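Probable glutaminase ybaS (Escherichia coli, PDB 1U60) catalyses the hydrolysis of L-glutamine to L-glutamate and ammonium as a homotetrameric enzyme of the glutaminase family. Local coordinates at residues G119-T124 with G179-D184; E130-R135 with A185-D190; D12-Q17 with A297-Q302. All blocks are in the same frame, centred on the assembly; numbering follows the deposited sequence.

Contact 1: residues G119-T124 with G179-D184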
ATOM      1  N   GLY A 119       5.813   2.205 -16.083  1.00  9.21           N
ATOM      2  CA  GLY A 119       5.065   0.974 -15.995  1.00  8.73           C
ATOM      3  C   GLY A 119       3.820   0.957 -16.857  1.00  8.96           C
ATOM      4  O   GLY A 119       3.430  -0.082 -17.371  1.00  9.00           O
ATOM      5  N   ALA A 120       3.180   2.104 -17.011  1.00  8.61           N
ATOM      6  CA  ALA A 120       1.943   2.184 -17.734  1.00  8.43           C
ATOM      7  C   ALA A 120       2.223   2.024 -19.210  1.00  8.36           C
ATOM      8  O   ALA A 120       1.506   1.349 -19.912  1.00  8.25           O
ATOM      9  CB  ALA A 120       1.265   3.522 -17.465  1.00  8.96           C
ATOM     10  N   ILE A 121       3.295   2.644 -19.679  1.00  8.80           N
ATOM     11  CA  ILE A 121       3.683   2.505 -21.085  1.00  7.31           C
ATOM     12  C   ILE A 121       4.034   1.045 -21.403  1.00  8.63           C
ATOM     13  O   ILE A 121       3.641   0.508 -22.450  1.00  6.64           O
ATOM     14  CB  ILE A 121       4.837   3.467 -21.429  1.00  7.93           C
ATOM     15  CG1 ILE A 121       4.328   4.912 -21.397  1.00  8.13           C
ATOM     16  CG2 ILE A 121       5.392   3.177 -22.829  1.00  8.80           C
ATOM     17  CD1 ILE A 121       5.405   5.991 -21.325  1.00  8.73           C
ATOM     18  N   ALA A 122       4.698   0.387 -20.470  1.00  7.93           N
ATOM     19  CA  ALA A 122       5.015  -1.059 -20.572  1.00  8.35           C
ATOM     20  C   ALA A 122       3.756  -1.919 -20.540  1.00  8.73           C
ATOM     21  O   ALA A 122       3.649  -2.889 -21.340  1.00  8.95           O
ATOM     22  CB  ALA A 122       5.971  -1.470 -19.533  1.00 10.35           C
ATOM     23  N   THR A 123       2.774  -1.536 -19.716  1.00  7.25           N
ATOM     24  CA  THR A 123       1.510  -2.287 -19.611  1.00  7.54           C
ATOM     25  C   THR A 123       0.717  -2.100 -20.943  1.00  6.51           C
ATOM     26  O   THR A 123       0.154  -3.046 -21.492  1.00  8.65           O
ATOM     27  CB  THR A 123       0.733  -1.837 -18.425  1.00  6.89           C
ATOM     28  OG1 THR A 123       1.540  -1.984 -17.211  1.00  8.61           O
ATOM     29  CG2 THR A 123      -0.537  -2.682 -18.241  1.00  8.63           C
ATOM     30  N   THR A 124       0.660  -0.874 -21.467  1.00  7.89           N
ATOM     31  CA  THR A 124       0.054  -0.634 -22.768  1.00  8.59           C
ATOM     32  C   THR A 124       0.698  -1.514 -23.850  1.00  8.47           C
ATOM     33  O   THR A 124      -0.015  -2.046 -24.694  1.00  9.21           O
ATOM     34  CB  THR A 124       0.180   0.853 -23.114  1.00  9.34           C
ATOM     35  OG1 THR A 124      -0.610   1.640 -22.219  1.00  8.30           O
ATOM     36  CG2 THR A 124      -0.378   1.179 -24.501  1.00  8.60           C
ATOM     37  N   GLY A 179      14.579  -4.232 -22.101  1.00 14.76           N
ATOM     38  CA  GLY A 179      13.836  -5.478 -22.145  1.00 14.80           C
ATOM     39  C   GLY A 179      12.463  -5.421 -21.508  1.00 14.49           C
ATOM     40  O   GLY A 179      11.813  -6.458 -21.387  1.00 14.94           O
ATOM     41  N   TYR A 180      11.999  -4.243 -21.106  1.00 14.33           N
ATOM     42  CA  TYR A 180      10.694  -4.106 -20.447  1.00 13.22           C
ATOM     43  C   TYR A 180       9.625  -3.408 -21.306  1.00 12.67           C
ATOM     44  O   TYR A 180       8.736  -2.746 -20.783  1.00 13.76           O
ATOM     45  CB  TYR A 180      10.865  -3.450 -19.066  1.00 13.68           C
ATOM     46  CG  TYR A 180      11.625  -4.336 -18.065  1.00 13.21           C
ATOM     47  CD1 TYR A 180      10.945  -5.267 -17.279  1.00 12.25           C
ATOM     48  CD2 TYR A 180      13.008  -4.260 -17.941  1.00 14.52           C
ATOM     49  CE1 TYR A 180      11.612  -6.091 -16.407  1.00 15.94           C
ATOM     50  CE2 TYR A 180      13.708  -5.099 -17.037  1.00 17.21           C
ATOM     51  CZ  TYR A 180      12.987  -6.013 -16.280  1.00 17.56           C
ATOM     52  OH  TYR A 180      13.613  -6.861 -15.382  1.00 21.35           O
ATOM     53  N   LEU A 181       9.709  -3.567 -22.622  1.00 12.75           N
ATOM     54  CA  LEU A 181       8.699  -3.085 -23.540  1.00 12.12           C
ATOM     55  C   LEU A 181       8.416  -4.160 -24.549  1.00 12.93           C
ATOM     56  O   LEU A 181       9.352  -4.758 -25.092  1.00 13.30           O
ATOM     57  CB  LEU A 181       9.100  -1.786 -24.236  1.00 13.12           C
ATOM     58  CG  LEU A 181       7.836  -1.009 -24.685  1.00 12.62           C
ATOM     59  CD1 LEU A 181       7.238  -0.237 -23.550  1.00 11.35           C
ATOM     60  CD2 LEU A 181       8.100  -0.066 -25.862  1.00 13.95           C
ATOM     61  N   TYR A 182       7.139  -4.439 -24.767  1.00 11.62           N
ATOM     62  CA  TYR A 182       6.689  -5.685 -25.438  1.00 10.74           C
ATOM     63  C   TYR A 182       6.078  -5.445 -26.793  1.00 11.80           C
ATOM     64  O   TYR A 182       5.494  -6.369 -27.419  1.00 10.94           O
ATOM     65  CB  TYR A 182       5.779  -6.503 -24.505  1.00 10.18           C
ATOM     66  CG  TYR A 182       6.428  -6.556 -23.130  1.00  9.22           C
ATOM     67  CD1 TYR A 182       7.566  -7.351 -22.921  1.00  9.92           C
ATOM     68  CD2 TYR A 182       5.981  -5.780 -22.087  1.00 10.19           C
ATOM     69  CE1 TYR A 182       8.227  -7.399 -21.722  1.00 12.05           C
ATOM     70  CE2 TYR A 182       6.688  -5.783 -20.809  1.00 10.11           C
ATOM     71  CZ  TYR A 182       7.799  -6.606 -20.665  1.00 11.33           C
ATOM     72  OH  TYR A 182       8.503  -6.678 -19.504  1.00 12.84           O
ATOM     73  N   CYS A 183       6.238  -4.227 -27.278  1.00 12.25           N
ATOM     74  CA  CYS A 183       5.937  -3.911 -28.697  1.00 12.21           C
ATOM     75  C   CYS A 183       6.834  -2.757 -29.109  1.00 13.45           C
ATOM     76  O   CYS A 183       7.689  -2.296 -28.324  1.00 14.26           O
ATOM     77  CB  CYS A 183       4.461  -3.593 -28.926  1.00 13.04           C
ATOM     78  SG  CYS A 183       3.882  -2.007 -28.239  1.00 12.01           S
ATOM     79  N   ASP A 184       6.703  -2.336 -30.341  1.00 13.25           N
ATOM     80  CA  ASP A 184       7.446  -1.199 -30.879  1.00 14.19           C
ATOM     81  C   ASP A 184       7.329   0.029 -29.956  1.00 13.67           C
ATOM     82  O   ASP A 184       6.237   0.335 -29.493  1.00 13.22           O
ATOM     83  CB  ASP A 184       6.868  -0.917 -32.252  1.00 14.86           C
ATOM     84  CG  ASP A 184       7.419   0.328 -32.891  1.00 18.88           C
ATOM     85  OD1 ASP A 184       8.526   0.256 -33.499  1.00 25.56           O
ATOM     86  OD2 ASP A 184       6.822   1.434 -32.874  1.00 21.89           O
TER

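Contact 2: residues E130-R135 with A185-D190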
ATOM      1  N   GLU A 130      -2.609  -7.262 -32.742  1.00 18.42           N
ATOM      2  CA  GLU A 130      -1.918  -7.584 -33.999  1.00 19.61           C
ATOM      3  C   GLU A 130      -1.246  -6.379 -34.606  1.00 18.93           C
ATOM      4  O   GLU A 130      -0.317  -6.522 -35.398  1.00 19.03           O
ATOM      5  CB  GLU A 130      -2.938  -8.094 -35.023  1.00 20.38           C
ATOM      6  CG  GLU A 130      -3.510  -9.425 -34.622  1.00 25.80           C
ATOM      7  CD  GLU A 130      -2.620 -10.557 -35.065  1.00 34.15           C
ATOM      8  OE1 GLU A 130      -2.824 -11.037 -36.215  1.00 39.45           O
ATOM      9  OE2 GLU A 130      -1.708 -10.938 -34.283  1.00 38.68           O
ATOM     10  N   ASN A 131      -1.744  -5.187 -34.274  1.00 17.43           N
ATOM     11  CA  ASN A 131      -1.213  -3.922 -34.807  1.00 16.91           C
ATOM     12  C   ASN A 131      -1.657  -2.746 -33.929  1.00 15.61           C
ATOM     13  O   ASN A 131      -2.486  -2.928 -33.037  1.00 15.54           O
ATOM     14  CB  ASN A 131      -1.707  -3.679 -36.216  1.00 17.33           C
ATOM     15  CG  ASN A 131      -3.213  -3.712 -36.312  1.00 18.56           C
ATOM     16  OD1 ASN A 131      -3.921  -2.887 -35.713  1.00 17.81           O
ATOM     17  ND2 ASN A 131      -3.719  -4.687 -37.029  1.00 20.52           N
ATOM     18  N   VAL A 132      -1.138  -1.565 -34.213  1.00 14.72           N
ATOM     19  CA  VAL A 132      -1.291  -0.400 -33.311  1.00 14.33           C
ATOM     20  C   VAL A 132      -2.766   0.015 -33.168  1.00 14.47           C
ATOM     21  O   VAL A 132      -3.248   0.346 -32.085  1.00 11.75           O
ATOM     22  CB  VAL A 132      -0.408   0.789 -33.737  1.00 15.06           C
ATOM     23  CG1 VAL A 132      -0.747   1.282 -35.130  1.00 15.11           C
ATOM     24  CG2 VAL A 132      -0.520   1.939 -32.725  1.00 15.15           C
ATOM     25  N   GLU A 133      -3.513  -0.020 -34.269  1.00 13.67           N
ATOM     26  CA  GLU A 133      -4.911   0.392 -34.178  1.00 15.28           C
ATOM     27  C   GLU A 133      -5.776  -0.582 -33.389  1.00 14.53           C
ATOM     28  O   GLU A 133      -6.680  -0.129 -32.702  1.00 16.22           O
ATOM     29  CB  GLU A 133      -5.528   0.638 -35.551  1.00 15.39           C
ATOM     30  CG  GLU A 133      -4.815   1.777 -36.298  1.00 18.09           C
ATOM     31  CD  GLU A 133      -4.799   3.104 -35.527  1.00 20.29           C
ATOM     32  OE1 GLU A 133      -5.834   3.391 -34.845  1.00 17.40           O
ATOM     33  OE2 GLU A 133      -3.779   3.858 -35.630  1.00 20.90           O
ATOM     34  N   GLN A 134      -5.518  -1.885 -33.500  1.00 13.90           N
ATOM     35  CA  GLN A 134      -6.212  -2.857 -32.675  1.00 12.67           C
ATOM     36  C   GLN A 134      -5.853  -2.631 -31.204  1.00 12.33           C
ATOM     37  O   GLN A 134      -6.732  -2.738 -30.347  1.00 11.08           O
ATOM     38  CB  GLN A 134      -5.849  -4.277 -33.059  1.00 13.73           C
ATOM     39  CG  GLN A 134      -6.553  -5.308 -32.205  1.00 16.03           C
ATOM     40  CD  GLN A 134      -6.377  -6.732 -32.692  1.00 18.05           C
ATOM     41  OE1 GLN A 134      -5.261  -7.189 -32.846  1.00 17.24           O
ATOM     42  NE2 GLN A 134      -7.476  -7.453 -32.843  1.00 21.56           N
ATOM     43  N   ARG A 135      -4.585  -2.323 -30.943  1.00 10.61           N
ATOM     44  CA  ARG A 135      -4.139  -2.065 -29.570  1.00 10.38           C
ATOM     45  C   ARG A 135      -4.992  -0.932 -28.978  1.00 10.72           C
ATOM     46  O   ARG A 135      -5.502  -1.039 -27.875  1.00 10.41           O
ATOM     47  CB  ARG A 135      -2.657  -1.728 -29.526  1.00  9.22           C
ATOM     48  CG  ARG A 135      -2.068  -1.584 -28.108  1.00 11.00           C
ATOM     49  CD  ARG A 135      -0.547  -1.298 -28.096  1.00 10.62           C
ATOM     50  NE  ARG A 135       0.138  -2.372 -28.779  1.00 11.88           N
ATOM     51  CZ  ARG A 135       0.351  -3.569 -28.273  1.00 11.25           C
ATOM     52  NH1 ARG A 135       0.075  -3.881 -27.002  1.00 12.08           N
ATOM     53  NH2 ARG A 135       0.926  -4.466 -29.038  1.00 13.75           N
ATOM     54  N   ALA A 185       8.439   0.721 -29.693  1.00 12.75           N
ATOM     55  CA  ALA A 185       8.475   1.794 -28.692  1.00 13.67           C
ATOM     56  C   ALA A 185       7.504   2.922 -29.049  1.00 12.93           C
ATOM     57  O   ALA A 185       6.802   3.423 -28.176  1.00 12.93           O
ATOM     58  CB  ALA A 185       9.892   2.331 -28.538  1.00 13.78           C
ATOM     59  N   MET A 186       7.466   3.340 -30.314  1.00 12.97           N
ATOM     60  CA  MET A 186       6.665   4.501 -30.657  1.00 14.55           C
ATOM     61  C   MET A 186       5.175   4.118 -30.728  1.00 13.48           C
ATOM     62  O   MET A 186       4.350   4.914 -30.355  1.00 12.81           O
ATOM     63  CB  MET A 186       7.204   5.287 -31.882  1.00 15.81           C
ATOM     64  CG  MET A 186       8.521   6.126 -31.507  1.00 16.74           C
ATOM     65  SD  MET A 186       8.617   7.268 -29.942  1.00 24.00           S
ATOM     66  CE  MET A 186       9.145   6.117 -28.695  1.00 18.64           C
ATOM     67  N   GLU A 187       4.851   2.879 -31.125  1.00 12.95           N
ATOM     68  CA  GLU A 187       3.485   2.357 -30.971  1.00 13.46           C
ATOM     69  C   GLU A 187       2.994   2.402 -29.530  1.00 12.59           C
ATOM     70  O   GLU A 187       1.868   2.824 -29.275  1.00 12.56           O
ATOM     71  CB  GLU A 187       3.421   0.903 -31.485  1.00 14.78           C
ATOM     72  CG  GLU A 187       2.117   0.143 -31.209  1.00 18.80           C
ATOM     73  CD  GLU A 187       2.064  -1.239 -31.875  1.00 20.50           C
ATOM     74  OE1 GLU A 187       2.990  -1.523 -32.710  1.00 19.54           O
ATOM     75  OE2 GLU A 187       1.097  -2.024 -31.572  1.00 16.23           O
ATOM     76  N   ALA A 188       3.803   1.901 -28.607  1.00 12.48           N
ATOM     77  CA  ALA A 188       3.431   1.945 -27.200  1.00 11.62           C
ATOM     78  C   ALA A 188       3.212   3.376 -26.725  1.00 11.51           C
ATOM     79  O   ALA A 188       2.255   3.669 -26.002  1.00 10.64           O
ATOM     80  CB  ALA A 188       4.467   1.263 -26.336  1.00 11.23           C
ATOM     81  N   CYS A 189       4.091   4.273 -27.138  1.00 11.58           N
ATOM     82  CA  CYS A 189       4.029   5.652 -26.683  1.00 11.57           C
ATOM     83  C   CYS A 189       2.772   6.298 -27.264  1.00 10.39           C
ATOM     84  O   CYS A 189       2.033   6.982 -26.572  1.00 10.26           O
ATOM     85  CB  CYS A 189       5.319   6.392 -27.042  1.00 10.60           C
ATOM     86  SG  CYS A 189       5.378   8.096 -26.429  1.00 15.40           S
ATOM     87  N   ASP A 190       2.503   6.054 -28.534  1.00  9.61           N
ATOM     88  CA  ASP A 190       1.343   6.614 -29.188  1.00  9.49           C
ATOM     89  C   ASP A 190       0.062   6.152 -28.459  1.00  9.03           C
ATOM     90  O   ASP A 190      -0.768   6.963 -28.114  1.00  9.27           O
ATOM     91  CB  ASP A 190       1.370   6.156 -30.655  1.00 10.01           C
ATOM     92  CG  ASP A 190       0.118   6.489 -31.455  1.00  9.65           C
ATOM     93  OD1 ASP A 190      -0.800   7.260 -31.029  1.00 13.31           O
ATOM     94  OD2 ASP A 190      -0.022   5.977 -32.584  1.00 15.43           O
TER
HETATM   95  O   HOH W   1       1.076  -4.592 -32.290  1.00 27.24           O

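Contact 3: residues D12-Q17 with A297-Q302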
ATOM      1  N   ASP A  12     -23.686  15.388  -1.013  1.00 13.54           N
ATOM      2  CA  ASP A  12     -24.093  16.791  -0.771  1.00 14.35           C
ATOM      3  C   ASP A  12     -23.216  17.525   0.235  1.00 14.23           C
ATOM      4  O   ASP A  12     -22.732  18.633  -0.034  1.00 14.03           O
ATOM      5  CB  ASP A  12     -25.571  16.859  -0.327  1.00 14.42           C
ATOM      6  CG  ASP A  12     -26.540  16.595  -1.498  1.00 17.03           C
ATOM      7  OD1 ASP A  12     -26.093  16.519  -2.654  1.00 17.57           O
ATOM      8  OD2 ASP A  12     -27.769  16.487  -1.342  1.00 19.31           O
ATOM      9  N   GLN A  13     -22.968  16.904   1.372  1.00 15.02           N
ATOM     10  CA  GLN A  13     -22.124  17.516   2.403  1.00 16.44           C
ATOM     11  C   GLN A  13     -20.665  17.620   1.985  1.00 15.95           C
ATOM     12  O   GLN A  13     -19.999  18.616   2.278  1.00 14.60           O
ATOM     13  CB  GLN A  13     -22.281  16.754   3.719  1.00 17.97           C
ATOM     14  CG  GLN A  13     -23.740  16.812   4.204  1.00 24.22           C
ATOM     15  CD  GLN A  13     -24.001  16.207   5.582  1.00 31.16           C
ATOM     16  OE1 GLN A  13     -23.113  15.590   6.192  1.00 36.77           O
ATOM     17  NE2 GLN A  13     -25.235  16.389   6.079  1.00 32.51           N
ATOM     18  N   ALA A  14     -20.143  16.615   1.282  1.00 14.17           N
ATOM     19  CA  ALA A  14     -18.777  16.739   0.789  1.00 13.81           C
ATOM     20  C   ALA A  14     -18.616  17.903  -0.185  1.00 12.93           C
ATOM     21  O   ALA A  14     -17.598  18.583  -0.177  1.00 11.80           O
ATOM     22  CB  ALA A  14     -18.325  15.420   0.101  1.00 13.25           C
ATOM     23  N   TYR A  15     -19.594  18.052  -1.067  1.00 12.44           N
ATOM     24  CA  TYR A  15     -19.606  19.113  -2.063  1.00 13.58           C
ATOM     25  C   TYR A  15     -19.733  20.459  -1.324  1.00 13.47           C
ATOM     26  O   TYR A  15     -18.960  21.375  -1.563  1.00 12.86           O
ATOM     27  CB  TYR A  15     -20.777  18.923  -3.026  1.00 13.61           C
ATOM     28  CG  TYR A  15     -20.904  20.050  -3.993  1.00 14.47           C
ATOM     29  CD1 TYR A  15     -20.097  20.137  -5.124  1.00 15.12           C
ATOM     30  CD2 TYR A  15     -21.844  21.068  -3.777  1.00 18.24           C
ATOM     31  CE1 TYR A  15     -20.194  21.217  -6.014  1.00 16.82           C
ATOM     32  CE2 TYR A  15     -21.939  22.146  -4.657  1.00 18.00           C
ATOM     33  CZ  TYR A  15     -21.119  22.219  -5.773  1.00 19.61           C
ATOM     34  OH  TYR A  15     -21.202  23.294  -6.646  1.00 21.69           O
ATOM     35  N   THR A  16     -20.670  20.550  -0.400  1.00 15.06           N
ATOM     36  CA  THR A  16     -20.882  21.855   0.295  1.00 17.39           C
ATOM     37  C   THR A  16     -19.635  22.276   1.026  1.00 18.71           C
ATOM     38  O   THR A  16     -19.209  23.432   0.917  1.00 20.34           O
ATOM     39  CB  THR A  16     -22.067  21.807   1.238  1.00 17.80           C
ATOM     40  OG1 THR A  16     -23.251  21.492   0.496  1.00 16.99           O
ATOM     41  CG2 THR A  16     -22.318  23.211   1.925  1.00 20.02           C
ATOM     42  N   GLN A  17     -19.019  21.329   1.727  1.00 19.12           N
ATOM     43  CA  GLN A  17     -17.884  21.611   2.572  1.00 19.99           C
ATOM     44  C   GLN A  17     -16.618  21.982   1.789  1.00 20.31           C
ATOM     45  O   GLN A  17     -15.807  22.793   2.260  1.00 20.02           O
ATOM     46  CB  GLN A  17     -17.638  20.422   3.524  1.00 20.85           C
ATOM     47  CG  GLN A  17     -16.405  20.546   4.404  1.00 25.07           C
ATOM     48  CD  GLN A  17     -16.367  19.545   5.566  1.00 31.92           C
ATOM     49  OE1 GLN A  17     -17.245  18.672   5.699  1.00 34.88           O
ATOM     50  NE2 GLN A  17     -15.369  19.706   6.441  1.00 34.69           N
ATOM     51  N   ALA A 297     -12.410  11.789   0.192  1.00  9.36           N
ATOM     52  CA  ALA A 297     -12.118  11.460   1.580  1.00  9.82           C
ATOM     53  C   ALA A 297     -13.310  11.734   2.480  1.00 10.35           C
ATOM     54  O   ALA A 297     -13.624  10.975   3.387  1.00 10.30           O
ATOM     55  CB  ALA A 297     -10.886  12.243   2.059  1.00 11.30           C
ATOM     56  N   SER A 298     -13.989  12.863   2.233  1.00  9.89           N
ATOM     57  CA  SER A 298     -15.149  13.224   3.039  1.00  9.47           C
ATOM     58  C   SER A 298     -16.276  12.185   2.948  1.00  9.28           C
ATOM     59  O   SER A 298     -16.812  11.732   3.946  1.00  9.76           O
ATOM     60  CB  SER A 298     -15.673  14.599   2.628  1.00 10.22           C
ATOM     61  OG  SER A 298     -16.856  14.884   3.390  1.00 12.67           O
ATOM     62  N   VAL A 299     -16.621  11.749   1.731  1.00  9.33           N
ATOM     63  CA  VAL A 299     -17.652  10.760   1.567  1.00 10.27           C
ATOM     64  C   VAL A 299     -17.263   9.480   2.326  1.00 11.17           C
ATOM     65  O   VAL A 299     -18.071   8.900   3.076  1.00 10.28           O
ATOM     66  CB  VAL A 299     -17.906  10.474   0.070  1.00 10.52           C
ATOM     67  CG1 VAL A 299     -18.898   9.267  -0.140  1.00  9.38           C
ATOM     68  CG2 VAL A 299     -18.460  11.710  -0.649  1.00 11.58           C
ATOM     69  N   ALA A 300     -16.005   9.049   2.134  1.00 10.45           N
ATOM     70  CA  ALA A 300     -15.558   7.809   2.709  1.00 11.59           C
ATOM     71  C   ALA A 300     -15.587   7.930   4.245  1.00 11.76           C
ATOM     72  O   ALA A 300     -15.988   6.984   4.943  1.00 12.40           O
ATOM     73  CB  ALA A 300     -14.152   7.449   2.225  1.00 11.77           C
ATOM     74  N   LYS A 301     -15.217   9.090   4.764  1.00 13.60           N
ATOM     75  CA  LYS A 301     -15.168   9.283   6.221  1.00 14.27           C
ATOM     76  C   LYS A 301     -16.587   9.321   6.798  1.00 14.55           C
ATOM     77  O   LYS A 301     -16.876   8.747   7.850  1.00 15.23           O
ATOM     78  CB  LYS A 301     -14.479  10.583   6.558  1.00 15.50           C
ATOM     79  CG  LYS A 301     -14.337  10.835   8.053  1.00 20.49           C
ATOM     80  CD  LYS A 301     -13.245  11.853   8.359  1.00 26.64           C
ATOM     81  CE  LYS A 301     -13.064  12.041   9.869  1.00 28.86           C
ATOM     82  NZ  LYS A 301     -13.346  13.446  10.267  1.00 31.68           N
ATOM     83  N   GLN A 302     -17.475  10.014   6.113  1.00 14.37           N
ATOM     84  CA  GLN A 302     -18.868  10.130   6.559  1.00 15.34           C
ATOM     85  C   GLN A 302     -19.556   8.763   6.558  1.00 15.03           C
ATOM     86  O   GLN A 302     -20.375   8.506   7.430  1.00 14.43           O
ATOM     87  CB  GLN A 302     -19.667  11.063   5.666  1.00 15.37           C
ATOM     88  CG  GLN A 302     -19.389  12.562   5.784  1.00 17.98           C
ATOM     89  CD  GLN A 302     -20.222  13.345   4.768  1.00 22.18           C
ATOM     90  OE1 GLN A 302     -21.451  13.466   4.939  1.00 21.51           O
ATOM     91  NE2 GLN A 302     -19.582  13.794   3.669  1.00 17.65           N
TER
HETATM   92  O   HOH W   2     -16.406  15.543   5.883  1.00 44.37           O

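Contact 1: residues G119-T124 with G179-D184
Ala122 has the most surface buried here, followed by Leu181 and Tyr182. Loop 179-184 lies along one flank of helix 117-126, and no hydrogen bond joins the two segments. The methyl CB of Ala122 lies 3.3 Å from Tyr180 O. That carbonyl oxygen is buried and has no polar partner in the model. Leu181 has CG anti to its backbone N (chi1 -155°), and this carries CD1 onto the helix. Leu181 CD1 packs on Ala122 CA at 3.8 Å and, crossing obliquely, meets the CG2 branch of Ile121 at 3.9 Å. Ile121 also touches Asn168 and Tyr192, both predicted to bind substrate. Tyr182 has CG beside its own N (chi1 -46°), so the ring returns towards the helix. It presents its edge: Tyr182 CD2 lies 3.8 Å from Ala122 O, which sits near the ring plane. At the ring's far end Tyr182 OH hydrogen-bonds Lys88 O. Ser125 OG bonds both Ala122 O and Tyr182 N, a polar link between helix and loop. The loop connects helix 166-178, closed at Gly179 by a Schellman motif, to helix 185-195, N-capped by Asp184. Helix 117-126 lies between this loop and helix 68-80, where Thr123 packs on Thr72 and Ala76.

Contact 2: residues E130-R135 with A185-D190
Glu187 is the first residue of 185-190 to reach the start of helix 132-147, and it buries the most surface. Its CG is anti to the backbone N (chi1 171°) and the chain runs on extended. It slides past Val132 in the opposite direction. Glu187 CG packs against Val132 CG2 at 3.5 Å, while the carboxylate passes on to Arg135. There Glu187 OE2 takes a nearly straight hydrogen bond from Arg135 NE, at 3.0 Å and 174°, within a salt bridge. OE2 lies in the guanidinium plane, at its edge, but NE meets the carboxylate from above its plane. A water bonded to Glu187 OE2 at 2.7 Å also reaches Arg135 NH2, more loosely, at 3.3 Å. Arg135 NH1 turns elsewhere, to Thr124 O and Ile127 O, so the guanidinium ties three parts of the chain together. One turn later Asp190 crosses Val132 at about a right angle, with OD2 4.1 Å from Val132 CG2. Its carboxylate is paired with Arg194, which also bridges to Glu133. Asn131 N-caps helix 132-147 through a bond from Gln134 N to Asn131 OD1. Helix 185-195 lies between this helix start and helix 166-178, where Trp173 touches Ala185 and Met186.

Contact 3: residues D12-Q17 with A297-Q302
Gln302 has CG anti to its carbonyl carbon, beside the backbone N (chi1 -73°), and the chain is extended beyond CG. This sends its amide back along its own helix. Gln302 NE2 donates to Ser298 OG at 2.9 Å, a bent bond with the hydroxyl tilted from the amide plane. OG stands anti to the backbone N of Ser298 (chi1 177°), which turns it towards helix 4-18. Gln302 NE2 also bonds Ala10 O, a link to the preceding turn of the N-terminal helix. Gln13 likewise has CG beside its own N and crosses Gln302 obliquely. The two amides are nearly parallel, and Gln13 CB lies 3.6 Å from Gln302 OE1. Ala14 is the small residue at the centre. Ala14 CB meets Ser298 OG at 3.6 Å and Val299 CG2 at 3.8 Å. A water extends the polar side. It donates to Gln17 OE1 at 3.2 Å and is hydrogen-bonded to Ser298 OG at 2.6 Å. The segment axes approach to 8.9 Å at 137°, so the helices run roughly antiparallel but well splayed. Tyr15 and Val299 both rest on Val43 of the five-stranded antiparallel sheet. Packing of the N- and C-terminal helices together on such a sheet is characteristic of the beta-lactamase-like fold, to whose clan the glutaminases belong.

How the contacts relate
Contacts 1 and 2 are neighbours, with centres 10 Å apart, and contact 3 lies about 38 and 41 Å from them, centre to centre, on the opposite side of the chain's centre. Along the chain contacts 1 and 2 interleave: 119-124, 130-135, 179-184, then 185-190. Helix 117-126 and helix 132-147 follow each other directly, and loop 179-184 leads into helix 185-195. The two contacts also touch, as where Leu181 and Cys183 pack on Ala188. Together they belong to one part of the helical region, and contact 1 lies beside predicted substrate-binding residues. Contact 3 instead brings together the N- and C-terminal helices, 4-18 and 290-303, against the five-stranded sheet, away from those residues.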